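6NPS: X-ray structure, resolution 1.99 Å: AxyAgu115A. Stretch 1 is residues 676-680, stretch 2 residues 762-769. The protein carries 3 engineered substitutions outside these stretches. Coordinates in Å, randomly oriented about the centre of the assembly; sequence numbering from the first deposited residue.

Stretch 1, residues 676-680: RSEGS
Stretch 2 762-769: KTPVGKVT

Contact between residues 676-680 and 762-769 of AxyAgu115A, a small interface of 246 Å² summed over both sides, centred on Gly679 and Val768. Stretch 1 leaves a short strand (Arg676 and Ser677, phi/psi -157/161 and -163/145) and turns through Glu678 (-96/5) and Gly679 (83/21) before extending again at Ser680 (-77/138). Stretch 2 is a hairpin: Thr763 (-123/171) enters a turn at Pro764 (-60/-19, C-gamma exo) and Val765 (-119/-2), and the chain returns through Gly766 (177/-153) into extended Lys767, Val768 and Thr769 (-152/129, -111/130, -102/129). Thr763 N donates to Gly766 O at 3.0 Å, and Thr763 OG1 takes a weak bond from Val765 N at 3.4 Å, with the side chain in the p rotamer (chi1 75°).

The register is set by Gly679 opposite Lys767, their CA atoms 4.3 Å apart. Gly679, with 59 Å² covered, contributes the one direct hydrogen bond between the stretches: Lys767 N donates to Gly679 O at 3.1 Å, with an N-H...O angle of 160°. The same oxygen receives a CA-H...O contact, Gly766 CA to Gly679 O at 3.3 Å. Both glycines suit this close backbone packing. A CB on Gly679 would lie 2.6 Å from Lys767 N and would also be jammed against the preceding carbonyl oxygen; a CB on Gly766 would lie 2.1 Å from Gly679 O.

Val768, buried with 51 Å² covered, directs its CA-CB bond sideways and, with chi1 at 175° (t), lays CG2 against the turn, 3.4 Å from Gly679 N, 3.5 Å from Ser677 OG and 4.0 Å from Glu678 C. Its compact branched side chain packs here as an apolar surface with no polar group to satisfy. The CA-CB bond of Ser677 points toward stretch 2, and its t rotamer (chi1 170°) brings OG within 2.9 Å of Gly679 N, which donates to it; this side-chain hydrogen bond spans the turn.

Glu678, with 37 Å² covered, meets stretch 2 through its backbone. Its CA-CB bond points away from stretch 2 (chi1 -73°, m; chi2 -164°, t), and both carboxylate oxygens are hydrogen-bonded elsewhere in the structure. Glu678 O lies 3.9 Å from Val765 CG2 (chi1 -52°, m) and 4.1 Å from Thr763 OG1. A water bridges the latter gap, donating to Glu678 O at 2.5 Å and accepting from Thr763 OG1 at 2.6 Å. Lys767 points its CA-CB bond away from stretch 1, leaving its backbone to make the join; the residue as a whole is exposed.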

ATOM      1  N   ARG A 676      14.218   7.537  10.879  1.00 32.56           N
ATOM      2  CA  ARG A 676      13.350   7.978  11.963  1.00 34.56           C
ATOM      3  C   ARG A 676      13.459   7.021  13.136  1.00 36.81           C
ATOM      4  O   ARG A 676      13.895   5.872  12.992  1.00 37.04           O
ATOM      5  CB  ARG A 676      11.884   8.105  11.490  1.00 26.18           C
ATOM      6  CG  ARG A 676      11.183   6.743  11.192  1.00 29.04           C
ATOM      7  CD  ARG A 676      10.472   6.833   9.874  1.00 40.52           C
ATOM      8  NE  ARG A 676      10.158   5.502   9.406  1.00 49.45           N
ATOM      9  CZ  ARG A 676       9.999   5.174   8.138  1.00 49.44           C
ATOM     10  NH1 ARG A 676      10.101   6.099   7.193  1.00 45.64           N
ATOM     11  NH2 ARG A 676       9.696   3.922   7.834  1.00 59.36           N
ATOM     12  N   SER A 677      13.041   7.495  14.304  1.00 31.96           N
ATOM     13  CA  SER A 677      13.147   6.598  15.444  1.00 30.48           C
ATOM     14  C   SER A 677      12.271   7.115  16.577  1.00 34.36           C
ATOM     15  O   SER A 677      12.172   8.322  16.789  1.00 31.00           O
ATOM     16  CB  SER A 677      14.607   6.489  15.935  1.00 33.41           C
ATOM     17  OG  SER A 677      14.676   5.786  17.184  1.00 36.64           O
ATOM     18  N   GLU A 678      11.679   6.194  17.335  1.00 28.79           N
ATOM     19  CA  GLU A 678      11.026   6.569  18.587  1.00 36.26           C
ATOM     20  C   GLU A 678      11.904   6.382  19.817  1.00 38.66           C
ATOM     21  O   GLU A 678      11.415   6.570  20.941  1.00 39.37           O
ATOM     22  CB  GLU A 678       9.716   5.804  18.764  1.00 39.63           C
ATOM     23  CG  GLU A 678       8.631   6.316  17.824  1.00 46.84           C
ATOM     24  CD  GLU A 678       7.178   5.885  18.177  1.00 56.69           C
ATOM     25  OE1 GLU A 678       6.860   5.606  19.358  1.00 57.45           O
ATOM     26  OE2 GLU A 678       6.341   5.861  17.247  1.00 57.00           O
ATOM     27  N   GLY A 679      13.174   6.018  19.640  1.00 37.23           N
ATOM     28  CA  GLY A 679      14.083   5.922  20.768  1.00 35.50           C
ATOM     29  C   GLY A 679      14.022   4.623  21.534  1.00 40.50           C
ATOM     30  O   GLY A 679      14.454   4.579  22.687  1.00 38.21           O
ATOM     31  N   SER A 680      13.513   3.542  20.923  1.00 35.04           N
ATOM     32  CA  SER A 680      13.523   2.354  21.758  1.00 36.11           C
ATOM     33  C   SER A 680      14.932   1.758  21.824  1.00 36.34           C
ATOM     34  O   SER A 680      15.593   1.634  20.789  1.00 38.07           O
ATOM     35  CB  SER A 680      12.562   1.273  21.196  1.00 37.29           C
ATOM     36  OG  SER A 680      12.832   0.108  21.971  1.00 47.17           O
ATOM     37  N   LYS A 762      16.089  13.089  24.190  1.00 31.32           N
ATOM     38  CA  LYS A 762      15.388  12.275  25.169  1.00 41.39           C
ATOM     39  C   LYS A 762      13.900  12.580  25.103  1.00 44.37           C
ATOM     40  O   LYS A 762      13.493  13.751  25.054  1.00 40.42           O
ATOM     41  CB  LYS A 762      15.952  12.483  26.575  1.00 48.00           C
ATOM     42  CG  LYS A 762      17.231  11.686  26.727  1.00 60.64           C
ATOM     43  CD  LYS A 762      17.683  11.497  28.165  1.00 74.14           C
ATOM     44  CE  LYS A 762      17.458  12.746  28.991  1.00 81.14           C
ATOM     45  NZ  LYS A 762      18.681  13.599  29.109  1.00 86.27           N
ATOM     46  N   THR A 763      13.090  11.514  25.039  1.00 41.07           N
ATOM     47  CA  THR A 763      11.642  11.611  24.946  1.00 41.23           C
ATOM     48  C   THR A 763      11.035  10.841  26.115  1.00 43.44           C
ATOM     49  O   THR A 763      11.765  10.146  26.834  1.00 44.77           O
ATOM     50  CB  THR A 763      11.136  11.033  23.623  1.00 42.62           C
ATOM     51  OG1 THR A 763      11.193   9.606  23.706  1.00 42.36           O
ATOM     52  CG2 THR A 763      11.967  11.539  22.417  1.00 43.74           C
ATOM     53  N   PRO A 764       9.722  10.936  26.348  1.00 43.03           N
ATOM     54  CA  PRO A 764       9.144  10.246  27.514  1.00 45.99           C
ATOM     55  C   PRO A 764       9.334   8.745  27.501  1.00 44.85           C
ATOM     56  O   PRO A 764       9.283   8.130  28.571  1.00 45.97           O
ATOM     57  CB  PRO A 764       7.659  10.633  27.450  1.00 46.12           C
ATOM     58  CG  PRO A 764       7.706  12.025  26.847  1.00 44.98           C
ATOM     59  CD  PRO A 764       8.767  11.912  25.781  1.00 44.53           C
ATOM     60  N   VAL A 765       9.628   8.133  26.354  1.00 42.06           N
ATOM     61  CA  VAL A 765       9.705   6.682  26.283  1.00 46.27           C
ATOM     62  C   VAL A 765      11.075   6.168  25.862  1.00 49.32           C
ATOM     63  O   VAL A 765      11.279   4.948  25.830  1.00 47.22           O
ATOM     64  CB  VAL A 765       8.609   6.131  25.354  1.00 48.38           C
ATOM     65  CG1 VAL A 765       7.254   6.707  25.776  1.00 43.80           C
ATOM     66  CG2 VAL A 765       8.915   6.501  23.914  1.00 48.76           C
ATOM     67  N   GLY A 766      12.037   7.046  25.569  1.00 44.41           N
ATOM     68  CA  GLY A 766      13.333   6.549  25.133  1.00 48.04           C
ATOM     69  C   GLY A 766      14.315   7.641  24.759  1.00 47.85           C
ATOM     70  O   GLY A 766      14.189   8.770  25.230  1.00 45.13           O
ATOM     71  N   LYS A 767      15.260   7.332  23.880  1.00 42.57           N
ATOM     72  CA  LYS A 767      16.362   8.238  23.588  1.00 41.93           C
ATOM     73  C   LYS A 767      16.830   7.979  22.168  1.00 33.78           C
ATOM     74  O   LYS A 767      17.070   6.824  21.813  1.00 35.16           O
ATOM     75  CB  LYS A 767      17.513   7.992  24.576  1.00 42.14           C
ATOM     76  CG  LYS A 767      18.763   8.748  24.236  1.00 52.90           C
ATOM     77  CD  LYS A 767      19.713   8.835  25.436  1.00 61.68           C
ATOM     78  CE  LYS A 767      19.609   7.633  26.324  1.00 67.81           C
ATOM     79  NZ  LYS A 767      20.873   7.382  27.072  1.00 74.44           N
ATOM     80  N   VAL A 768      16.931   9.021  21.361  1.00 33.95           N
ATOM     81  CA  VAL A 768      17.425   8.916  19.985  1.00 36.19           C
ATOM     82  C   VAL A 768      18.777   9.615  19.930  1.00 40.39           C
ATOM     83  O   VAL A 768      18.913  10.752  20.402  1.00 38.06           O
ATOM     84  CB  VAL A 768      16.437   9.524  18.975  1.00 33.09           C
ATOM     85  CG1 VAL A 768      17.033   9.512  17.535  1.00 29.82           C
ATOM     86  CG2 VAL A 768      15.089   8.719  18.985  1.00 30.59           C
ATOM     87  N   THR A 769      19.782   8.947  19.372  1.00 33.76           N
ATOM     88  CA  THR A 769      21.068   9.589  19.131  1.00 35.79           C
ATOM     89  C   THR A 769      21.169   9.950  17.654  1.00 35.84           C
ATOM     90  O   THR A 769      20.859   9.127  16.783  1.00 38.42           O
ATOM     91  CB  THR A 769      22.170   8.640  19.577  1.00 41.64           C
ATOM     92  OG1 THR A 769      21.901   8.308  20.941  1.00 45.74           O
ATOM     93  CG2 THR A 769      23.536   9.255  19.477  1.00 42.92           C
TER
HETATM   94  O   HOH W   1       9.963   8.412  21.693  1.00 37.66           O